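Local structure of nucleoporin nup120 (Schizosaccharomyces pombe, 4GQ2) at residues Asn810-Leu822 with Ser872-Gln884. The protein serves as a structural component of the nuclear pore complex, whose nucleoporins can also dock transiently associated nuclear transport factors. Numbering follows the deposited sequence.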
loop_
_atom_site.group_PDB
_atom_site.type_symbol
_atom_site.label_atom_id
_atom_site.label_comp_id
_atom_site.label_asym_id
_atom_site.label_seq_id
_atom_site.Cartn_x
_atom_site.Cartn_y
_atom_site.Cartn_z
ATOM N N ASN A 810 -21.381 -3.076 -13.465
ATOM C CA ASN A 810 -20.631 -1.845 -13.318
ATOM C C ASN A 810 -19.147 -2.151 -13.165
ATOM O O ASN A 810 -18.761 -3.278 -12.849
ATOM C CB ASN A 810 -21.146 -1.041 -12.121
ATOM C CG ASN A 810 -22.477 -0.362 -12.399
ATOM O OD1 ASN A 810 -22.700 0.189 -13.480
ATOM N ND2 ASN A 810 -23.367 -0.386 -11.414
ATOM N N ASP A 811 -18.323 -1.139 -13.399
ATOM C CA ASP A 811 -16.886 -1.284 -13.315
ATOM C C ASP A 811 -16.394 -1.351 -11.875
ATOM O O ASP A 811 -16.799 -0.549 -11.023
ATOM C CB ASP A 811 -16.201 -0.129 -14.032
ATOM C CG ASP A 811 -14.768 -0.431 -14.346
ATOM O OD1 ASP A 811 -14.532 -1.367 -15.135
ATOM O OD2 ASP A 811 -13.880 0.257 -13.808
ATOM N N LEU A 812 -15.505 -2.303 -11.625
ATOM C CA LEU A 812 -14.909 -2.512 -10.303
ATOM C C LEU A 812 -14.147 -1.287 -9.775
ATOM O O LEU A 812 -14.206 -0.982 -8.577
ATOM C CB LEU A 812 -13.994 -3.734 -10.351
ATOM C CG LEU A 812 -13.387 -4.405 -9.111
ATOM C CD1 LEU A 812 -12.207 -3.616 -8.540
ATOM C CD2 LEU A 812 -14.446 -4.703 -8.060
ATOM N N VAL A 813 -13.447 -0.582 -10.659
ATOM C CA VAL A 813 -12.717 0.625 -10.254
ATOM C C VAL A 813 -13.705 1.663 -9.751
ATOM O O VAL A 813 -13.526 2.229 -8.677
ATOM C CB VAL A 813 -11.864 1.210 -11.395
ATOM C CG1 VAL A 813 -11.255 2.535 -10.981
ATOM C CG2 VAL A 813 -10.762 0.237 -11.790
ATOM N N THR A 814 -14.766 1.888 -10.520
ATOM C CA THR A 814 -15.766 2.872 -10.144
ATOM C C THR A 814 -16.377 2.524 -8.792
ATOM O O THR A 814 -16.478 3.386 -7.916
ATOM C CB THR A 814 -16.856 3.016 -11.211
ATOM O OG1 THR A 814 -16.248 3.311 -12.477
ATOM C CG2 THR A 814 -17.800 4.132 -10.840
ATOM N N GLU A 815 -16.750 1.258 -8.626
ATOM C CA GLU A 815 -17.341 0.767 -7.385
ATOM C C GLU A 815 -16.427 0.997 -6.185
ATOM O O GLU A 815 -16.850 1.561 -5.181
ATOM C CB GLU A 815 -17.677 -0.721 -7.499
ATOM C CG GLU A 815 -18.842 -1.037 -8.434
ATOM C CD GLU A 815 -19.171 -2.523 -8.494
ATOM O OE1 GLU A 815 -18.568 -3.316 -7.735
ATOM O OE2 GLU A 815 -20.040 -2.901 -9.307
ATOM N N LEU A 816 -15.173 0.564 -6.295
ATOM C CA LEU A 816 -14.255 0.684 -5.173
ATOM C C LEU A 816 -13.963 2.148 -4.850
ATOM O O LEU A 816 -14.092 2.561 -3.690
ATOM C CB LEU A 816 -12.962 -0.118 -5.401
ATOM C CG LEU A 816 -11.874 0.045 -4.334
ATOM C CD1 LEU A 816 -12.412 -0.298 -2.948
ATOM C CD2 LEU A 816 -10.650 -0.802 -4.670
ATOM N N VAL A 817 -13.601 2.924 -5.873
ATOM C CA VAL A 817 -13.292 4.352 -5.700
ATOM C C VAL A 817 -14.491 5.137 -5.156
ATOM O O VAL A 817 -14.330 6.014 -4.285
ATOM C CB VAL A 817 -12.769 4.996 -7.006
ATOM C CG1 VAL A 817 -12.567 6.492 -6.836
ATOM C CG2 VAL A 817 -11.462 4.345 -7.435
ATOM N N GLU A 818 -15.686 4.799 -5.642
ATOM C CA GLU A 818 -16.914 5.465 -5.202
ATOM C C GLU A 818 -17.116 5.276 -3.699
ATOM O O GLU A 818 -17.457 6.226 -2.995
ATOM C CB GLU A 818 -18.130 4.971 -6.000
ATOM C CG GLU A 818 -19.361 5.869 -5.920
ATOM C CD GLU A 818 -20.391 5.410 -4.899
ATOM O OE1 GLU A 818 -20.229 4.320 -4.311
ATOM O OE2 GLU A 818 -21.382 6.139 -4.688
ATOM N N LYS A 819 -16.864 4.062 -3.209
ATOM C CA LYS A 819 -16.971 3.775 -1.775
ATOM C C LYS A 819 -15.917 4.510 -0.959
ATOM O O LYS A 819 -16.205 5.029 0.128
ATOM C CB LYS A 819 -16.889 2.277 -1.505
ATOM C CG LYS A 819 -18.162 1.511 -1.821
ATOM C CD LYS A 819 -19.295 1.908 -0.883
ATOM C CE LYS A 819 -20.517 1.026 -1.076
ATOM N NZ LYS A 819 -20.941 0.959 -2.502
ATOM N N LEU A 820 -14.698 4.558 -1.486
ATOM C CA LEU A 820 -13.614 5.289 -0.828
ATOM C C LEU A 820 -14.012 6.754 -0.686
ATOM O O LEU A 820 -13.793 7.371 0.360
ATOM C CB LEU A 820 -12.296 5.152 -1.605
ATOM C CG LEU A 820 -11.534 3.821 -1.490
ATOM C CD1 LEU A 820 -10.395 3.741 -2.504
ATOM C CD2 LEU A 820 -10.998 3.629 -0.080
ATOM N N PHE A 821 -14.620 7.285 -1.747
ATOM C CA PHE A 821 -15.070 8.662 -1.770
ATOM C C PHE A 821 -16.098 8.897 -0.677
ATOM O O PHE A 821 -15.928 9.799 0.144
ATOM C CB PHE A 821 -15.624 9.048 -3.145
ATOM C CG PHE A 821 -15.927 10.510 -3.273
ATOM C CD1 PHE A 821 -14.917 11.414 -3.594
ATOM C CD2 PHE A 821 -17.217 10.993 -3.042
ATOM C CE1 PHE A 821 -15.188 12.770 -3.701
ATOM C CE2 PHE A 821 -17.492 12.351 -3.145
ATOM C CZ PHE A 821 -16.475 13.240 -3.476
ATOM N N LEU A 822 -17.141 8.070 -0.652
ATOM C CA LEU A 822 -18.160 8.117 0.409
ATOM C C LEU A 822 -17.559 8.110 1.812
ATOM O O LEU A 822 -18.139 8.679 2.734
ATOM C CB LEU A 822 -19.136 6.942 0.267
ATOM C CG LEU A 822 -20.484 7.075 -0.454
ATOM C CD1 LEU A 822 -20.735 8.429 -1.114
ATOM C CD2 LEU A 822 -20.636 5.937 -1.457
ATOM N N SER A 872 -30.737 8.865 -13.427
ATOM C CA SER A 872 -31.661 9.396 -12.415
ATOM C C SER A 872 -32.417 8.314 -11.628
ATOM O O SER A 872 -33.094 8.620 -10.642
ATOM C CB SER A 872 -32.647 10.384 -13.046
ATOM O OG SER A 872 -33.483 9.746 -13.998
ATOM N N HIS A 873 -32.284 7.056 -12.046
ATOM C CA HIS A 873 -32.966 5.938 -11.376
ATOM C C HIS A 873 -32.041 4.997 -10.648
ATOM O O HIS A 873 -32.458 4.329 -9.697
ATOM C CB HIS A 873 -33.831 5.160 -12.367
ATOM C CG HIS A 873 -34.896 6.001 -13.041
ATOM N ND1 HIS A 873 -35.967 6.488 -12.377
ATOM C CD2 HIS A 873 -35.022 6.435 -14.363
ATOM C CE1 HIS A 873 -36.737 7.196 -13.229
ATOM N NE2 HIS A 873 -36.158 7.164 -14.442
ATOM N N THR A 874 -30.781 4.953 -11.083
ATOM C CA THR A 874 -29.776 3.994 -10.594
ATOM C C THR A 874 -29.598 4.005 -9.071
ATOM O O THR A 874 -29.387 5.059 -8.458
ATOM C CB THR A 874 -28.410 4.234 -11.270
ATOM O OG1 THR A 874 -28.610 4.587 -12.643
ATOM C CG2 THR A 874 -27.531 2.989 -11.186
ATOM N N SER A 875 -29.666 2.815 -8.477
ATOM C CA SER A 875 -29.672 2.668 -7.021
ATOM C C SER A 875 -28.292 2.479 -6.388
ATOM O O SER A 875 -28.079 2.874 -5.238
ATOM C CB SER A 875 -30.575 1.500 -6.622
ATOM O OG SER A 875 -30.104 0.290 -7.189
ATOM N N GLN A 876 -27.367 1.894 -7.151
ATOM C CA GLN A 876 -26.106 1.358 -6.616
ATOM C C GLN A 876 -25.113 2.369 -6.024
ATOM O O GLN A 876 -24.363 2.033 -5.085
ATOM C CB GLN A 876 -25.395 0.514 -7.680
ATOM C CG GLN A 876 -24.422 -0.493 -7.084
ATOM C CD GLN A 876 -23.463 -1.081 -8.100
ATOM O OE1 GLN A 876 -22.258 -0.834 -8.043
ATOM N NE2 GLN A 876 -23.989 -1.874 -9.027
ATOM N N PHE A 877 -25.109 3.586 -6.572
ATOM C CA PHE A 877 -24.123 4.596 -6.207
ATOM C C PHE A 877 -24.738 5.736 -5.424
ATOM O O PHE A 877 -25.481 6.549 -5.971
ATOM C CB PHE A 877 -23.426 5.153 -7.449
ATOM C CG PHE A 877 -22.813 4.102 -8.328
ATOM C CD1 PHE A 877 -21.596 3.519 -7.996
ATOM C CD2 PHE A 877 -23.447 3.703 -9.499
ATOM C CE1 PHE A 877 -21.024 2.551 -8.810
ATOM C CE2 PHE A 877 -22.876 2.745 -10.326
ATOM C CZ PHE A 877 -21.662 2.170 -9.981
ATOM N N ALA A 878 -24.396 5.804 -4.144
ATOM C CA ALA A 878 -24.899 6.847 -3.259
ATOM C C ALA A 878 -24.408 8.257 -3.614
ATOM O O ALA A 878 -24.979 9.231 -3.132
ATOM C CB ALA A 878 -24.558 6.517 -1.815
ATOM N N VAL A 879 -23.359 8.376 -4.436
ATOM C CA VAL A 879 -22.920 9.709 -4.895
ATOM C C VAL A 879 -23.968 10.360 -5.799
ATOM O O VAL A 879 -23.941 11.562 -6.008
ATOM C CB VAL A 879 -21.549 9.715 -5.632
ATOM C CG1 VAL A 879 -20.401 9.549 -4.654
ATOM C CG2 VAL A 879 -21.492 8.666 -6.737
ATOM N N LEU A 880 -24.889 9.554 -6.329
ATOM C CA LEU A 880 -25.929 10.038 -7.237
ATOM C C LEU A 880 -27.159 10.592 -6.513
ATOM O O LEU A 880 -28.051 11.147 -7.155
ATOM C CB LEU A 880 -26.348 8.939 -8.220
ATOM C CG LEU A 880 -25.293 8.336 -9.155
ATOM C CD1 LEU A 880 -25.945 7.428 -10.186
ATOM C CD2 LEU A 880 -24.487 9.418 -9.852
ATOM N N ARG A 881 -27.201 10.458 -5.187
ATOM C CA ARG A 881 -28.386 10.858 -4.416
ATOM C C ARG A 881 -28.805 12.318 -4.618
ATOM O O ARG A 881 -29.978 12.584 -4.882
ATOM C CB ARG A 881 -28.271 10.497 -2.918
ATOM C CG ARG A 881 -27.184 11.227 -2.140
ATOM C CD ARG A 881 -27.385 11.102 -0.637
ATOM N NE ARG A 881 -28.340 12.086 -0.127
ATOM C CZ ARG A 881 -28.021 13.323 0.252
ATOM N NH1 ARG A 881 -26.762 13.748 0.184
ATOM N NH2 ARG A 881 -28.962 14.142 0.701
ATOM N N GLU A 882 -27.856 13.248 -4.525
ATOM C CA GLU A 882 -28.170 14.675 -4.668
ATOM C C GLU A 882 -28.760 15.006 -6.041
ATOM O O GLU A 882 -29.708 15.781 -6.143
ATOM C CB GLU A 882 -26.948 15.551 -4.377
ATOM C CG GLU A 882 -26.571 15.609 -2.902
ATOM C CD GLU A 882 -25.331 16.450 -2.623
ATOM O OE1 GLU A 882 -24.476 16.614 -3.521
ATOM O OE2 GLU A 882 -25.206 16.949 -1.489
ATOM N N PHE A 883 -28.200 14.407 -7.087
ATOM C CA PHE A 883 -28.730 14.580 -8.422
ATOM C C PHE A 883 -30.113 13.959 -8.547
ATOM O O PHE A 883 -31.016 14.557 -9.136
ATOM C CB PHE A 883 -27.820 13.959 -9.480
ATOM C CG PHE A 883 -28.458 13.892 -10.838
ATOM C CD1 PHE A 883 -28.792 15.062 -11.523
ATOM C CD2 PHE A 883 -28.755 12.667 -11.422
ATOM C CE1 PHE A 883 -29.408 15.002 -12.763
ATOM C CE2 PHE A 883 -29.359 12.604 -12.664
ATOM C CZ PHE A 883 -29.687 13.772 -13.335
ATOM N N GLN A 884 -30.262 12.752 -8.007
ATOM C CA GLN A 884 -31.506 11.995 -8.131
ATOM C C GLN A 884 -32.663 12.582 -7.326
ATOM O O GLN A 884 -33.824 12.389 -7.687
ATOM C CB GLN A 884 -31.284 10.534 -7.760
ATOM C CG GLN A 884 -30.585 9.751 -8.851
ATOM C CD GLN A 884 -30.165 8.374 -8.390
ATOM O OE1 GLN A 884 -30.070 8.114 -7.191
ATOM N NE2 GLN A 884 -29.908 7.481 -9.344
HETATM O O HOH W 1 -22.590 3.519 -2.896
#
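Glu-818 reaches across from helix 812-822 to the backbone of residues 877-879, and its carboxylate holds this backbone, a worked example of a side chain anchoring a neighbouring piece of chain to a helix. Glu-818 OE2 accepts from Val-879 N at 3.0 Å, and the N-H comes in almost in line with the C-O bond of OE2, at an N-H...O angle of 155°; Ala-878 N lies almost as near to Glu-818 OE2, at 3.1 Å, but is badly directed for a bond. The other oxygen, Glu-818 OE1, accepts a hydrogen bond from a water that also accepts from Lys-819 NZ and Ala-878 N and donates to Gln-876 O, so both carboxylate oxygens are tied to this backbone, one directly and one through solvent. Glu-818 CG stands anti to the backbone N (chi1 -163°) and the chain then bends at chi2, which turns the carboxylate toward residues 877-879 and leaves Glu-818 CG 3.6 Å from Val-879 CG2.

Glu-818 CD sits at the edge of the Phe-877 ring, 3.8 Å from Phe-877 CD1, with the carboxylate and ring planes 78° apart. Farther along the same ring, Thr-814 CG2 approaches Phe-877 CE1 obliquely, and the Asn-810 side chain, pointing against that of Phe-877, brings Asn-810 CG within 3.6 Å of Phe-877 CZ. Val-879 closes the other end: Val-879 CG1 rests 3.7 Å from Leu-822 CD1 and 3.8 Å from Phe-821 CD2. Shortened to an alanine, Glu-818 would probably leave Val-879 N without its acceptor here, take from the water one of its two, and open a gap beside Phe-877.

The contact lies within the HEAT-repeat region. Helix 719-739 packs against Leu-812 and Leu-816, while helix 840-852 meets Phe-877 through Ile-841 and Phe-821 through Leu-848; farther along the chain, Phe-883 packs onto helix 895-909.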